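Local atomic coordinates of putative peptidyl-arginine deiminase (Chlorobium tepidum, PDB entry 1XKN), a protein that is probably a deiminase that hydrolyses the guanidino group of agmatine or of arginine in proteins, releasing ammonia. Residues A16-S21 against R49-N54; G157-V162 against D215-D220; L203-G208 against R247-L252; A284-F289 against Y301-D306. All coordinates share one frame; numbering follows the deposited sequence.

Contact 1: residues A16-S21 against R49-N54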
loop_
_atom_site.group_PDB
_atom_site.type_symbol
_atom_site.label_atom_id
_atom_site.label_comp_id
_atom_site.label_asym_id
_atom_site.label_seq_id
_atom_site.Cartn_x
_atom_site.Cartn_y
_atom_site.Cartn_z
ATOM N N ALA A 16 -11.143 5.501 8.564
ATOM C CA ALA A 16 -11.282 6.633 9.460
ATOM C C ALA A 16 -10.461 7.729 8.784
ATOM O O ALA A 16 -10.794 8.912 8.860
ATOM C CB ALA A 16 -10.698 6.304 10.833
ATOM N N SER A 17 -9.384 7.316 8.119
ATOM C CA SER A 17 -8.497 8.248 7.421
ATOM C C SER A 17 -7.518 7.496 6.529
ATOM O O SER A 17 -7.537 6.268 6.454
ATOM C CB SER A 17 -7.666 9.040 8.431
ATOM O OG SER A 17 -6.581 8.248 8.911
ATOM N N THR A 18 -6.669 8.262 5.852
ATOM C CA THR A 18 -5.600 7.715 5.027
ATOM C C THR A 18 -4.362 8.478 5.472
ATOM O O THR A 18 -4.414 9.695 5.672
ATOM C CB THR A 18 -5.790 7.970 3.520
ATOM O OG1 THR A 18 -6.921 7.232 3.040
ATOM C CG2 THR A 18 -4.542 7.517 2.750
ATOM N N TRP A 19 -3.262 7.757 5.645
ATOM C CA TRP A 19 -2.008 8.369 6.056
ATOM C C TRP A 19 -1.033 8.541 4.905
ATOM O O TRP A 19 -0.985 7.725 3.984
ATOM C CB TRP A 19 -1.331 7.538 7.145
ATOM C CG TRP A 19 -1.953 7.720 8.482
ATOM C CD1 TRP A 19 -3.097 7.140 8.941
ATOM C CD2 TRP A 19 -1.503 8.602 9.518
ATOM N NE1 TRP A 19 -3.393 7.609 10.200
ATOM C CE2 TRP A 19 -2.430 8.509 10.576
ATOM C CE3 TRP A 19 -0.409 9.468 9.649
ATOM C CZ2 TRP A 19 -2.297 9.246 11.756
ATOM C CZ3 TRP A 19 -0.276 10.204 10.825
ATOM C CH2 TRP A 19 -1.219 10.086 11.861
ATOM N N LEU A 20 -0.251 9.613 4.985
ATOM C CA LEU A 20 0.762 9.945 3.995
ATOM C C LEU A 20 1.980 10.490 4.726
ATOM O O LEU A 20 1.862 11.022 5.831
ATOM C CB LEU A 20 0.261 11.038 3.048
ATOM C CG LEU A 20 -1.002 10.802 2.224
ATOM C CD1 LEU A 20 -1.356 12.084 1.481
ATOM C CD2 LEU A 20 -0.772 9.660 1.249
ATOM N N SER A 21 3.145 10.350 4.104
ATOM C CA SER A 21 4.391 10.879 4.648
ATOM C C SER A 21 4.876 11.827 3.558
ATOM O O SER A 21 5.374 11.386 2.522
ATOM C CB SER A 21 5.415 9.761 4.885
ATOM O OG SER A 21 5.054 8.944 5.988
ATOM N N ARG A 49 -11.392 14.412 -0.530
ATOM C CA ARG A 49 -12.758 14.434 -1.036
ATOM C C ARG A 49 -13.523 13.269 -0.418
ATOM O O ARG A 49 -14.750 13.297 -0.299
ATOM C CB ARG A 49 -12.765 14.274 -2.558
ATOM C CG ARG A 49 -12.105 15.403 -3.324
ATOM C CD ARG A 49 -12.119 15.092 -4.811
ATOM N NE ARG A 49 -13.483 14.901 -5.298
ATOM C CZ ARG A 49 -13.826 14.028 -6.238
ATOM N NH1 ARG A 49 -12.902 13.256 -6.797
ATOM N NH2 ARG A 49 -15.093 13.923 -6.623
ATOM N N SER A 50 -12.771 12.254 -0.005
ATOM C CA SER A 50 -13.331 11.030 0.549
ATOM C C SER A 50 -13.290 10.872 2.064
ATOM O O SER A 50 -14.252 10.398 2.674
ATOM C CB SER A 50 -12.607 9.836 -0.086
ATOM O OG SER A 50 -12.939 8.618 0.551
ATOM N N GLU A 51 -12.178 11.268 2.674
ATOM C CA GLU A 51 -12.028 11.089 4.106
ATOM C C GLU A 51 -10.917 11.965 4.668
ATOM O O GLU A 51 -10.308 12.764 3.949
ATOM C CB GLU A 51 -11.707 9.612 4.385
ATOM C CG GLU A 51 -10.341 9.169 3.826
ATOM C CD GLU A 51 -10.351 7.784 3.197
ATOM O OE1 GLU A 51 -9.397 7.010 3.439
ATOM O OE2 GLU A 51 -11.294 7.468 2.439
ATOM N N THR A 52 -10.668 11.807 5.963
ATOM C CA THR A 52 -9.618 12.542 6.657
ATOM C C THR A 52 -8.271 12.096 6.104
ATOM O O THR A 52 -8.072 10.914 5.801
ATOM C CB THR A 52 -9.643 12.240 8.167
ATOM O OG1 THR A 52 -10.906 12.643 8.716
ATOM C CG2 THR A 52 -8.521 12.982 8.879
ATOM N N VAL A 53 -7.353 13.047 5.971
ATOM C CA VAL A 53 -6.015 12.761 5.471
ATOM C C VAL A 53 -5.009 13.198 6.533
ATOM O O VAL A 53 -4.932 14.375 6.882
ATOM C CB VAL A 53 -5.724 13.534 4.164
ATOM C CG1 VAL A 53 -4.380 13.113 3.597
ATOM C CG2 VAL A 53 -6.838 13.288 3.157
ATOM N N ASN A 54 -4.261 12.234 7.064
ATOM C CA ASN A 54 -3.250 12.508 8.077
ATOM C C ASN A 54 -1.899 12.524 7.380
ATOM O O ASN A 54 -1.494 11.527 6.784
ATOM C CB ASN A 54 -3.280 11.425 9.159
ATOM C CG ASN A 54 -4.531 11.492 10.015
ATOM O OD1 ASN A 54 -5.318 10.544 10.073
ATOM N ND2 ASN A 54 -4.718 12.617 10.687
HETATM O O HOH W 1 -12.718 10.356 7.747
HETATM O O HOH W 2 -10.760 10.706 11.261
#
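Thr-18 and Glu-51 make the shortest polar link. Thr-18 OG1 donates to Glu-51 OE1 at 2.5 Å, meeting the oxygen from above the carboxylate plane. The two side chains cross at about a right angle. Glu-51 OE1 also bonds His-15 ND1, and Thr-18 OG1 bonds Tyr-290 OH. Three backbone bonds join the parallel strands: Thr-18 N to Thr-52 O (3.0 Å), Asn-54 N to Thr-18 O (2.9 Å) and Leu-20 N to Asn-54 O (2.9 Å). Ser-17 OG lies 2.9 Å from Asn-54 OD1, but its stronger partner is Glu-344 on the next strand. At the start of the pairing, a water accepts from Thr-52 N and donates to Ala-16 O.

Packing differs on the two sheet faces. On one, Asn-54 CB sits over the centre of the six-membered ring of Trp-19. On the other, Leu-20 CD1 meets Val-53 CG1 at 3.8 Å. Leu-20 packs on Leu-43 and Leu-47 of helix 36-50, and Val-53 on Leu-47. That helix links the strands as a beta-alpha-beta unit. Glu-51 is buried, and Ser-50 OG and Asn-293 N hydrogen-bond its OE2. Four donors around one carboxylate are consistent with a charged group kept inside the fold.

Contact 2: residues G157-V162 against D215-D220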
loop_
_atom_site.group_PDB
_atom_site.type_symbol
_atom_site.label_atom_id
_atom_site.label_comp_id
_atom_site.label_asym_id
_atom_site.label_seq_id
_atom_site.Cartn_x
_atom_site.Cartn_y
_atom_site.Cartn_z
ATOM N N GLY A 157 4.069 -3.169 4.302
ATOM C CA GLY A 157 2.663 -3.307 3.974
ATOM C C GLY A 157 2.436 -3.594 2.501
ATOM O O GLY A 157 1.457 -4.247 2.133
ATOM N N GLY A 158 3.338 -3.112 1.653
ATOM C CA GLY A 158 3.196 -3.325 0.224
ATOM C C GLY A 158 3.535 -4.738 -0.215
ATOM O O GLY A 158 3.296 -5.109 -1.369
ATOM N N ALA A 159 4.084 -5.529 0.701
ATOM C CA ALA A 159 4.463 -6.904 0.400
ATOM C C ALA A 159 3.353 -7.906 0.696
ATOM O O ALA A 159 3.479 -9.095 0.392
ATOM C CB ALA A 159 5.720 -7.278 1.179
ATOM N N ILE A 160 2.261 -7.430 1.283
ATOM C CA ILE A 160 1.135 -8.304 1.604
ATOM C C ILE A 160 -0.178 -7.666 1.154
ATOM O O ILE A 160 -0.248 -6.457 0.941
ATOM C CB ILE A 160 1.044 -8.590 3.130
ATOM C CG1 ILE A 160 0.859 -7.282 3.900
ATOM C CG2 ILE A 160 2.301 -9.312 3.602
ATOM C CD1 ILE A 160 0.503 -7.476 5.362
ATOM N N ASP A 161 -1.211 -8.486 0.991
ATOM C CA ASP A 161 -2.529 -8.008 0.590
ATOM C C ASP A 161 -3.541 -9.015 1.124
ATOM O O ASP A 161 -3.460 -10.203 0.817
ATOM C CB ASP A 161 -2.619 -7.899 -0.935
ATOM C CG ASP A 161 -3.897 -7.223 -1.398
ATOM O OD1 ASP A 161 -4.909 -7.925 -1.589
ATOM O OD2 ASP A 161 -3.886 -5.984 -1.552
ATOM N N VAL A 162 -4.486 -8.545 1.933
ATOM C CA VAL A 162 -5.477 -9.438 2.534
ATOM C C VAL A 162 -6.887 -9.305 1.964
ATOM O O VAL A 162 -7.258 -8.256 1.439
ATOM C CB VAL A 162 -5.541 -9.229 4.068
ATOM C CG1 VAL A 162 -4.161 -9.434 4.675
ATOM C CG2 VAL A 162 -6.055 -7.827 4.391
ATOM N N ASP A 215 12.163 -5.963 -4.416
ATOM C CA ASP A 215 12.384 -7.401 -4.550
ATOM C C ASP A 215 11.083 -8.174 -4.735
ATOM O O ASP A 215 10.900 -9.258 -4.171
ATOM C CB ASP A 215 13.146 -7.949 -3.345
ATOM C CG ASP A 215 14.508 -7.312 -3.187
ATOM O OD1 ASP A 215 15.311 -7.380 -4.145
ATOM O OD2 ASP A 215 14.776 -6.741 -2.111
ATOM N N GLY A 216 10.168 -7.597 -5.509
ATOM C CA GLY A 216 8.915 -8.270 -5.808
ATOM C C GLY A 216 7.664 -7.981 -4.998
ATOM O O GLY A 216 6.886 -8.896 -4.745
ATOM N N HIS A 217 7.437 -6.732 -4.602
ATOM C CA HIS A 217 6.226 -6.425 -3.841
ATOM C C HIS A 217 4.978 -6.863 -4.586
ATOM O O HIS A 217 4.824 -6.598 -5.779
ATOM C CB HIS A 217 6.120 -4.933 -3.551
ATOM C CG HIS A 217 6.702 -4.538 -2.232
ATOM N ND1 HIS A 217 6.611 -3.257 -1.735
ATOM C CD2 HIS A 217 7.385 -5.254 -1.309
ATOM C CE1 HIS A 217 7.213 -3.200 -0.560
ATOM N NE2 HIS A 217 7.691 -4.399 -0.279
ATOM N N VAL A 218 4.076 -7.513 -3.865
ATOM C CA VAL A 218 2.843 -7.993 -4.457
ATOM C C VAL A 218 1.979 -6.823 -4.917
ATOM O O VAL A 218 1.272 -6.932 -5.920
ATOM C CB VAL A 218 2.049 -8.866 -3.446
ATOM C CG1 VAL A 218 1.473 -8.007 -2.327
ATOM C CG2 VAL A 218 0.956 -9.635 -4.168
ATOM N N ASP A 219 2.059 -5.691 -4.219
ATOM C CA ASP A 219 1.224 -4.551 -4.591
ATOM C C ASP A 219 1.599 -3.863 -5.907
ATOM O O ASP A 219 1.078 -2.796 -6.229
ATOM C CB ASP A 219 1.118 -3.539 -3.431
ATOM C CG ASP A 219 2.320 -2.620 -3.303
ATOM O OD1 ASP A 219 3.370 -2.890 -3.912
ATOM O OD2 ASP A 219 2.203 -1.605 -2.569
ATOM N N ASP A 220 2.500 -4.471 -6.674
ATOM C CA ASP A 220 2.852 -3.928 -7.984
ATOM C C ASP A 220 2.370 -4.957 -9.001
ATOM O O ASP A 220 2.630 -4.831 -10.198
ATOM C CB ASP A 220 4.369 -3.741 -8.144
ATOM C CG ASP A 220 4.867 -2.426 -7.571
ATOM O OD1 ASP A 220 4.090 -1.452 -7.543
ATOM O OD2 ASP A 220 6.048 -2.364 -7.170
HETATM O O HOH W 3 5.313 -9.145 -1.750
#
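His-217 lies against the Gly-158 to Ala-159 peptide, where two short 3-10 segments, 157-159 and 218-220, meet in the buried interior. The family belongs to the guanidino-group modifying enzymes, whose shared architecture is the pentein fold. Here the segment leading into strand 160-162 meets the loop before strand 222-226.

One direct hydrogen bond joins the backbones. Asp-219 N donates to Gly-158 O at 3.2 Å, nearly along the C=O axis, with an angle of 156° at the hydrogen. A water makes a second link. It accepts from Val-218 N at 2.9 Å and donates to Ala-159 O at 2.8 Å.

The ring contact is made through one face. Gly-158 C lies 3.7 Å above the plane and over the centre of the His-217 ring, with Ala-159 N beside it. Gly-158 CA makes a CH-pi contact with the same face. Ala-159 CB reaches the ring at CD2, 3.6 Å away. The polar end of the histidine is held from the first segment's side too, because NE2 bonds Glu-156 OE2.

Two more side chains fill in the contact. Val-218 CG1 lies between the backbone N and the carbonyl carbon (chi1 71°) and rests 3.5 Å from Ala-159 O. Val-218 also touches Leu-169 and Thr-171 of strand 167-171. Asp-219 OD2 bonds His-338 ND1. At Gly-158 a CB would run into both Asp-219 OD2 and His-217 ND1. Asp-219 OD2 approaches Gly-158 CA to 3.4 Å.

Contact 3: residues L203-G208 against R247-L252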
loop_
_atom_site.group_PDB
_atom_site.type_symbol
_atom_site.label_atom_id
_atom_site.label_comp_id
_atom_site.label_asym_id
_atom_site.label_seq_id
_atom_site.Cartn_x
_atom_site.Cartn_y
_atom_site.Cartn_z
ATOM N N LEU A 203 -1.170 -17.204 0.579
ATOM C CA LEU A 203 -1.060 -17.553 -0.831
ATOM C C LEU A 203 0.238 -16.967 -1.368
ATOM O O LEU A 203 0.369 -15.748 -1.510
ATOM C CB LEU A 203 -2.251 -16.978 -1.600
ATOM C CG LEU A 203 -3.649 -17.399 -1.140
ATOM C CD1 LEU A 203 -4.691 -16.567 -1.863
ATOM C CD2 LEU A 203 -3.861 -18.883 -1.413
ATOM N N TRP A 204 1.195 -17.835 -1.674
ATOM C CA TRP A 204 2.491 -17.388 -2.166
ATOM C C TRP A 204 2.651 -17.312 -3.675
ATOM O O TRP A 204 2.715 -18.340 -4.351
ATOM C CB TRP A 204 3.605 -18.288 -1.621
ATOM C CG TRP A 204 3.758 -18.267 -0.141
ATOM C CD1 TRP A 204 3.058 -19.002 0.771
ATOM C CD2 TRP A 204 4.703 -17.492 0.604
ATOM N NE1 TRP A 204 3.514 -18.734 2.044
ATOM C CE2 TRP A 204 4.521 -17.806 1.968
ATOM C CE3 TRP A 204 5.686 -16.556 0.250
ATOM C CZ2 TRP A 204 5.287 -17.225 2.980
ATOM C CZ3 TRP A 204 6.450 -15.975 1.259
ATOM C CH2 TRP A 204 6.242 -16.312 2.609
ATOM N N LEU A 205 2.727 -16.093 -4.201
ATOM C CA LEU A 205 2.945 -15.901 -5.631
ATOM C C LEU A 205 4.456 -15.945 -5.839
ATOM O O LEU A 205 5.210 -16.086 -4.873
ATOM C CB LEU A 205 2.385 -14.555 -6.096
ATOM C CG LEU A 205 0.862 -14.416 -5.992
ATOM C CD1 LEU A 205 0.445 -13.025 -6.461
ATOM C CD2 LEU A 205 0.194 -15.486 -6.846
ATOM N N GLY A 206 4.901 -15.808 -7.083
ATOM C CA GLY A 206 6.324 -15.891 -7.360
ATOM C C GLY A 206 7.141 -14.617 -7.435
ATOM O O GLY A 206 7.359 -13.937 -6.430
ATOM N N ASP A 207 7.617 -14.311 -8.638
ATOM C CA ASP A 207 8.437 -13.127 -8.872
ATOM C C ASP A 207 7.583 -11.895 -9.142
ATOM O O ASP A 207 6.395 -12.003 -9.445
ATOM C CB ASP A 207 9.365 -13.365 -10.067
ATOM C CG ASP A 207 10.448 -14.389 -9.772
ATOM O OD1 ASP A 207 11.042 -14.912 -10.735
ATOM O OD2 ASP A 207 10.713 -14.656 -8.582
ATOM N N GLY A 208 8.207 -10.728 -9.028
ATOM C CA GLY A 208 7.513 -9.475 -9.270
ATOM C C GLY A 208 7.830 -8.916 -10.646
ATOM O O GLY A 208 8.234 -9.664 -11.541
ATOM N N ARG A 247 2.749 -14.146 -16.348
ATOM C CA ARG A 247 2.050 -15.318 -16.855
ATOM C C ARG A 247 2.068 -16.440 -15.827
ATOM O O ARG A 247 1.047 -17.089 -15.576
ATOM C CB ARG A 247 2.700 -15.796 -18.157
ATOM C CG ARG A 247 2.206 -15.069 -19.392
ATOM C CD ARG A 247 0.783 -15.496 -19.696
ATOM N NE ARG A 247 0.720 -16.938 -19.927
ATOM C CZ ARG A 247 -0.384 -17.670 -19.813
ATOM N NH1 ARG A 247 -1.531 -17.100 -19.467
ATOM N NH2 ARG A 247 -0.338 -18.974 -20.044
ATOM N N GLU A 248 3.232 -16.666 -15.231
ATOM C CA GLU A 248 3.380 -17.715 -14.230
ATOM C C GLU A 248 2.476 -17.443 -13.037
ATOM O O GLU A 248 1.845 -18.355 -12.508
ATOM C CB GLU A 248 4.836 -17.805 -13.770
ATOM C CG GLU A 248 5.824 -18.057 -14.901
ATOM C CD GLU A 248 7.265 -18.089 -14.423
ATOM O OE1 GLU A 248 7.657 -17.186 -13.651
ATOM O OE2 GLU A 248 8.009 -19.004 -14.834
ATOM N N ASN A 249 2.406 -16.187 -12.612
ATOM C CA ASN A 249 1.565 -15.856 -11.473
ATOM C C ASN A 249 0.080 -15.900 -11.791
ATOM O O ASN A 249 -0.730 -16.238 -10.927
ATOM C CB ASN A 249 1.962 -14.498 -10.899
ATOM C CG ASN A 249 3.258 -14.570 -10.122
ATOM O OD1 ASN A 249 3.441 -15.464 -9.300
ATOM N ND2 ASN A 249 4.165 -13.632 -10.376
ATOM N N TYR A 250 -0.282 -15.570 -13.028
ATOM C CA TYR A 250 -1.683 -15.615 -13.427
ATOM C C TYR A 250 -2.138 -17.071 -13.412
ATOM O O TYR A 250 -3.190 -17.396 -12.860
ATOM C CB TYR A 250 -1.877 -15.040 -14.835
ATOM C CG TYR A 250 -3.257 -15.310 -15.396
ATOM C CD1 TYR A 250 -4.376 -14.623 -14.918
ATOM C CD2 TYR A 250 -3.455 -16.302 -16.358
ATOM C CE1 TYR A 250 -5.658 -14.924 -15.383
ATOM C CE2 TYR A 250 -4.731 -16.609 -16.823
ATOM C CZ TYR A 250 -5.826 -15.920 -16.332
ATOM O OH TYR A 250 -7.091 -16.243 -16.773
ATOM N N GLU A 251 -1.342 -17.948 -14.018
ATOM C CA GLU A 251 -1.689 -19.362 -14.050
ATOM C C GLU A 251 -1.728 -19.933 -12.637
ATOM O O GLU A 251 -2.569 -20.775 -12.324
ATOM C CB GLU A 251 -0.695 -20.139 -14.918
ATOM C CG GLU A 251 -0.816 -19.847 -16.414
ATOM C CD GLU A 251 -2.228 -20.054 -16.943
ATOM O OE1 GLU A 251 -2.894 -21.023 -16.517
ATOM O OE2 GLU A 251 -2.672 -19.259 -17.801
ATOM N N LEU A 252 -0.826 -19.467 -11.778
ATOM C CA LEU A 252 -0.800 -19.938 -10.398
ATOM C C LEU A 252 -2.098 -19.529 -9.703
ATOM O O LEU A 252 -2.735 -20.339 -9.027
ATOM C CB LEU A 252 0.400 -19.350 -9.651
ATOM C CG LEU A 252 0.568 -19.752 -8.182
ATOM C CD1 LEU A 252 0.651 -21.269 -8.053
ATOM C CD2 LEU A 252 1.822 -19.105 -7.626
HETATM O O HOH W 4 6.602 -15.619 -11.149
HETATM O O HOH W 5 9.858 -15.352 -13.811
#
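Asn-249 reaches from its helix to Gly-206 and Asp-207, in the loop that follows strand 203-205. Its CB points at the loop. CG stands anti to the carbonyl carbon and comes to 3.7 Å from Gly-206 N. At the tip the two atoms part. OD1 accepts from Gly-206 N at 2.7 Å, and the bond is nearly straight, 168° at the hydrogen. The same OD1 rests 3.5 Å from Leu-205 CB. ND2 turns to the next residue and gives Asp-207 O a weak bond of 2.9 Å, bent to 130°. One amide thus reads an N-H and a C=O of the same loop. The straight bond from Gly-206 N would do most to resist rotation about its last torsion, and the weak one adds to it.

Strand 203-205 and helical residues 247-252 run roughly antiparallel, their axes 9.4 Å apart at closest. In this alpha-beta protein, helix 243-253 packs beside strand 201-205, an outermost strand of the sheet formed with 160-162 and 167-171. Asn-249 also touches Met-221 and Ile-232.

One turn along the helix, Leu-252 adds van der Waals contacts. Its CD2 touches the carbonyl Trp-204 O at 3.5 Å and, as the apolar pair, Leu-205 CD2 at 4.0 Å. The side chain of Trp-204 leaves the backbone away from the helix, and its NE1 bonds Glu-190 OE2. On the more exposed edge, one water accepts from Asp-207 N and donates to Glu-248 OE1. A second water donates to Glu-248 OE1 and only weakly to Asp-207 OD1.

Contact 4: residues A284-F289 against Y301-D306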
loop_
_atom_site.group_PDB
_atom_site.type_symbol
_atom_site.label_atom_id
_atom_site.label_comp_id
_atom_site.label_asym_id
_atom_site.label_seq_id
_atom_site.Cartn_x
_atom_site.Cartn_y
_atom_site.Cartn_z
ATOM N N ALA A 284 6.438 0.748 -13.162
ATOM C CA ALA A 284 5.100 1.297 -13.350
ATOM C C ALA A 284 4.065 0.175 -13.384
ATOM O O ALA A 284 4.217 -0.797 -14.126
ATOM C CB ALA A 284 5.046 2.091 -14.650
ATOM N N SER A 285 3.010 0.311 -12.587
ATOM C CA SER A 285 1.966 -0.703 -12.549
ATOM C C SER A 285 0.633 -0.176 -12.040
ATOM O O SER A 285 0.575 0.526 -11.031
ATOM C CB SER A 285 2.398 -1.876 -11.673
ATOM O OG SER A 285 1.346 -2.820 -11.565
ATOM N N TYR A 286 -0.437 -0.520 -12.745
ATOM C CA TYR A 286 -1.769 -0.088 -12.346
ATOM C C TYR A 286 -2.239 -0.813 -11.094
ATOM O O TYR A 286 -3.208 -0.396 -10.467
ATOM C CB TYR A 286 -2.773 -0.327 -13.475
ATOM C CG TYR A 286 -2.440 0.406 -14.753
ATOM C CD1 TYR A 286 -2.323 1.795 -14.775
ATOM C CD2 TYR A 286 -2.239 -0.291 -15.941
ATOM C CE1 TYR A 286 -2.010 2.476 -15.953
ATOM C CE2 TYR A 286 -1.927 0.374 -17.123
ATOM C CZ TYR A 286 -1.814 1.754 -17.123
ATOM O OH TYR A 286 -1.502 2.404 -18.292
ATOM N N ALA A 287 -1.566 -1.901 -10.729
ATOM C CA ALA A 287 -1.955 -2.641 -9.535
ATOM C C ALA A 287 -1.620 -1.840 -8.281
ATOM O O ALA A 287 -2.107 -2.147 -7.193
ATOM C CB ALA A 287 -1.246 -3.991 -9.489
ATOM N N ASN A 288 -0.781 -0.819 -8.432
ATOM C CA ASN A 288 -0.392 -0.001 -7.293
ATOM C C ASN A 288 -1.407 1.119 -7.053
ATOM O O ASN A 288 -1.043 2.278 -6.860
ATOM C CB ASN A 288 1.014 0.577 -7.518
ATOM C CG ASN A 288 1.769 0.800 -6.215
ATOM O OD1 ASN A 288 2.102 -0.151 -5.500
ATOM N ND2 ASN A 288 2.034 2.057 -5.897
ATOM N N PHE A 289 -2.683 0.745 -7.062
ATOM C CA PHE A 289 -3.782 1.678 -6.833
ATOM C C PHE A 289 -4.134 1.672 -5.348
ATOM O O PHE A 289 -3.703 0.791 -4.602
ATOM C CB PHE A 289 -5.014 1.267 -7.657
ATOM C CG PHE A 289 -5.567 -0.099 -7.311
ATOM C CD1 PHE A 289 -6.397 -0.277 -6.205
ATOM C CD2 PHE A 289 -5.249 -1.209 -8.089
ATOM C CE1 PHE A 289 -6.902 -1.538 -5.883
ATOM C CE2 PHE A 289 -5.747 -2.475 -7.778
ATOM C CZ PHE A 289 -6.575 -2.642 -6.670
ATOM N N TYR A 301 0.198 6.429 -16.527
ATOM C CA TYR A 301 1.488 6.677 -17.153
ATOM C C TYR A 301 1.463 7.172 -18.591
ATOM O O TYR A 301 2.210 6.685 -19.441
ATOM C CB TYR A 301 2.322 5.403 -17.038
ATOM C CG TYR A 301 2.592 5.066 -15.593
ATOM C CD1 TYR A 301 3.572 5.748 -14.884
ATOM C CD2 TYR A 301 1.806 4.138 -14.909
ATOM C CE1 TYR A 301 3.768 5.529 -13.534
ATOM C CE2 TYR A 301 1.991 3.905 -13.545
ATOM C CZ TYR A 301 2.977 4.613 -12.866
ATOM O OH TYR A 301 3.169 4.430 -11.522
ATOM N N ARG A 302 0.600 8.149 -18.845
ATOM C CA ARG A 302 0.475 8.767 -20.159
ATOM C C ARG A 302 0.479 7.802 -21.343
ATOM O O ARG A 302 1.304 7.922 -22.249
ATOM C CB ARG A 302 1.592 9.805 -20.339
ATOM C CG ARG A 302 1.615 10.854 -19.238
ATOM C CD ARG A 302 2.806 11.798 -19.339
ATOM N NE ARG A 302 2.886 12.653 -18.155
ATOM C CZ ARG A 302 3.895 13.473 -17.879
ATOM N NH1 ARG A 302 4.931 13.567 -18.705
ATOM N NH2 ARG A 302 3.873 14.195 -16.766
ATOM N N CYS A 303 -0.443 6.848 -21.343
ATOM C CA CYS A 303 -0.534 5.904 -22.450
ATOM C C CYS A 303 -1.978 5.436 -22.588
ATOM O O CYS A 303 -2.786 5.617 -21.677
ATOM C CB CYS A 303 0.404 4.714 -22.235
ATOM S SG CYS A 303 -0.113 3.549 -20.954
ATOM N N PRO A 304 -2.327 4.827 -23.730
ATOM C CA PRO A 304 -3.696 4.355 -23.950
ATOM C C PRO A 304 -4.189 3.260 -23.015
ATOM O O PRO A 304 -5.385 2.973 -22.967
ATOM C CB PRO A 304 -3.679 3.917 -25.415
ATOM C CG PRO A 304 -2.265 3.493 -25.626
ATOM C CD PRO A 304 -1.485 4.566 -24.911
ATOM N N ARG A 305 -3.281 2.643 -22.268
ATOM C CA ARG A 305 -3.701 1.600 -21.346
ATOM C C ARG A 305 -4.241 2.179 -20.041
ATOM O O ARG A 305 -4.866 1.461 -19.260
ATOM C CB ARG A 305 -2.543 0.642 -21.061
ATOM C CG ARG A 305 -2.030 -0.062 -22.306
ATOM C CD ARG A 305 -0.987 -1.099 -21.963
ATOM N NE ARG A 305 -0.455 -1.741 -23.161
ATOM C CZ ARG A 305 0.462 -2.702 -23.140
ATOM N NH1 ARG A 305 0.944 -3.131 -21.982
ATOM N NH2 ARG A 305 0.895 -3.231 -24.275
ATOM N N ASP A 306 -4.018 3.475 -19.805
ATOM C CA ASP A 306 -4.500 4.109 -18.572
ATOM C C ASP A 306 -6.015 3.980 -18.428
ATOM O O ASP A 306 -6.513 3.533 -17.396
ATOM C CB ASP A 306 -4.156 5.609 -18.519
ATOM C CG ASP A 306 -2.660 5.890 -18.516
ATOM O OD1 ASP A 306 -1.864 5.021 -18.101
ATOM O OD2 ASP A 306 -2.289 7.016 -18.914
HETATM O O HOH W 6 2.668 2.090 -10.337
#
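Tyr-286 and Asp-306 form the tight end of this contact. Tyr-286 OH donates to Asp-306 OD1 at 2.6 Å, on the anti side of the carboxylate. OD1 lies at the edge of the tyrosine ring, in its plane, while ring and carboxylate planes stand 85° apart. A second donor reaches the same oxygen: Tyr-301 N bonds Asp-306 OD1 at 3.0 Å from the opposite face of the carboxylate. Asp-306 OD2 accepts from Cys-303 N at 3.1 Å, so three donors grip the group and fix its rotation. Cys-303 and Asp-306 form a capping box at the start of helix 305-316. Cys-303 SG adds a weak capping bond from Arg-305 N.

The other close fit is apolar. Ala-284 CB sits 3.6 Å above the plane of the Tyr-301 ring and over its centre, 6° from the normal, a CH-pi contact.

Packing between the two tyrosines is looser. Tyr-286 CE1 stays 4.3 Å from Tyr-301 CD2. Beside the hydroxyl of Tyr-301, a water accepts from Ser-285 N at 2.9 Å and lies 2.7 Å from Tyr-301 OH. Toward solvent stand Cys-303 and Arg-305, both partly exposed. Cys-303 SG lies 3.2 Å from Tyr-286 OH. Arg-305 uses CB against the same hydroxyl, and its guanidinium bonds Met-271 O.

Ser-285 OG accepts from Ala-287 N, an ST turn, and bonds Asp-220 O. Tyr-286 rests on Ala-309 of helix 305-316, Asp-306 touches Thr-300 of strand 295-300, and Phe-289 packs on Val-296, Val-298 and Leu-313.

Contact 1 comes first along the chain. It closes a loop of 27 residues through helix 36-50 and joins neighbouring strands of one sheet. It ends before the others begin, and its centre is about 32 Å from that of contact 3. Contacts 2 and 3 cross, since 203-208 lies between the segments of contact 2 and 215-220 between those of contact 3. Both reach the sheet of strands 160-162, 167-171 and 201-205, and they touch where Val-218 CG2 meets Leu-205 CD1 at 4.1 Å. Contact 4 closes last, over 11 residues that are mostly strand. It adjoins contact 2 through Asp-220 and Ser-285, and so ties the start of helix 305-316 to the interior.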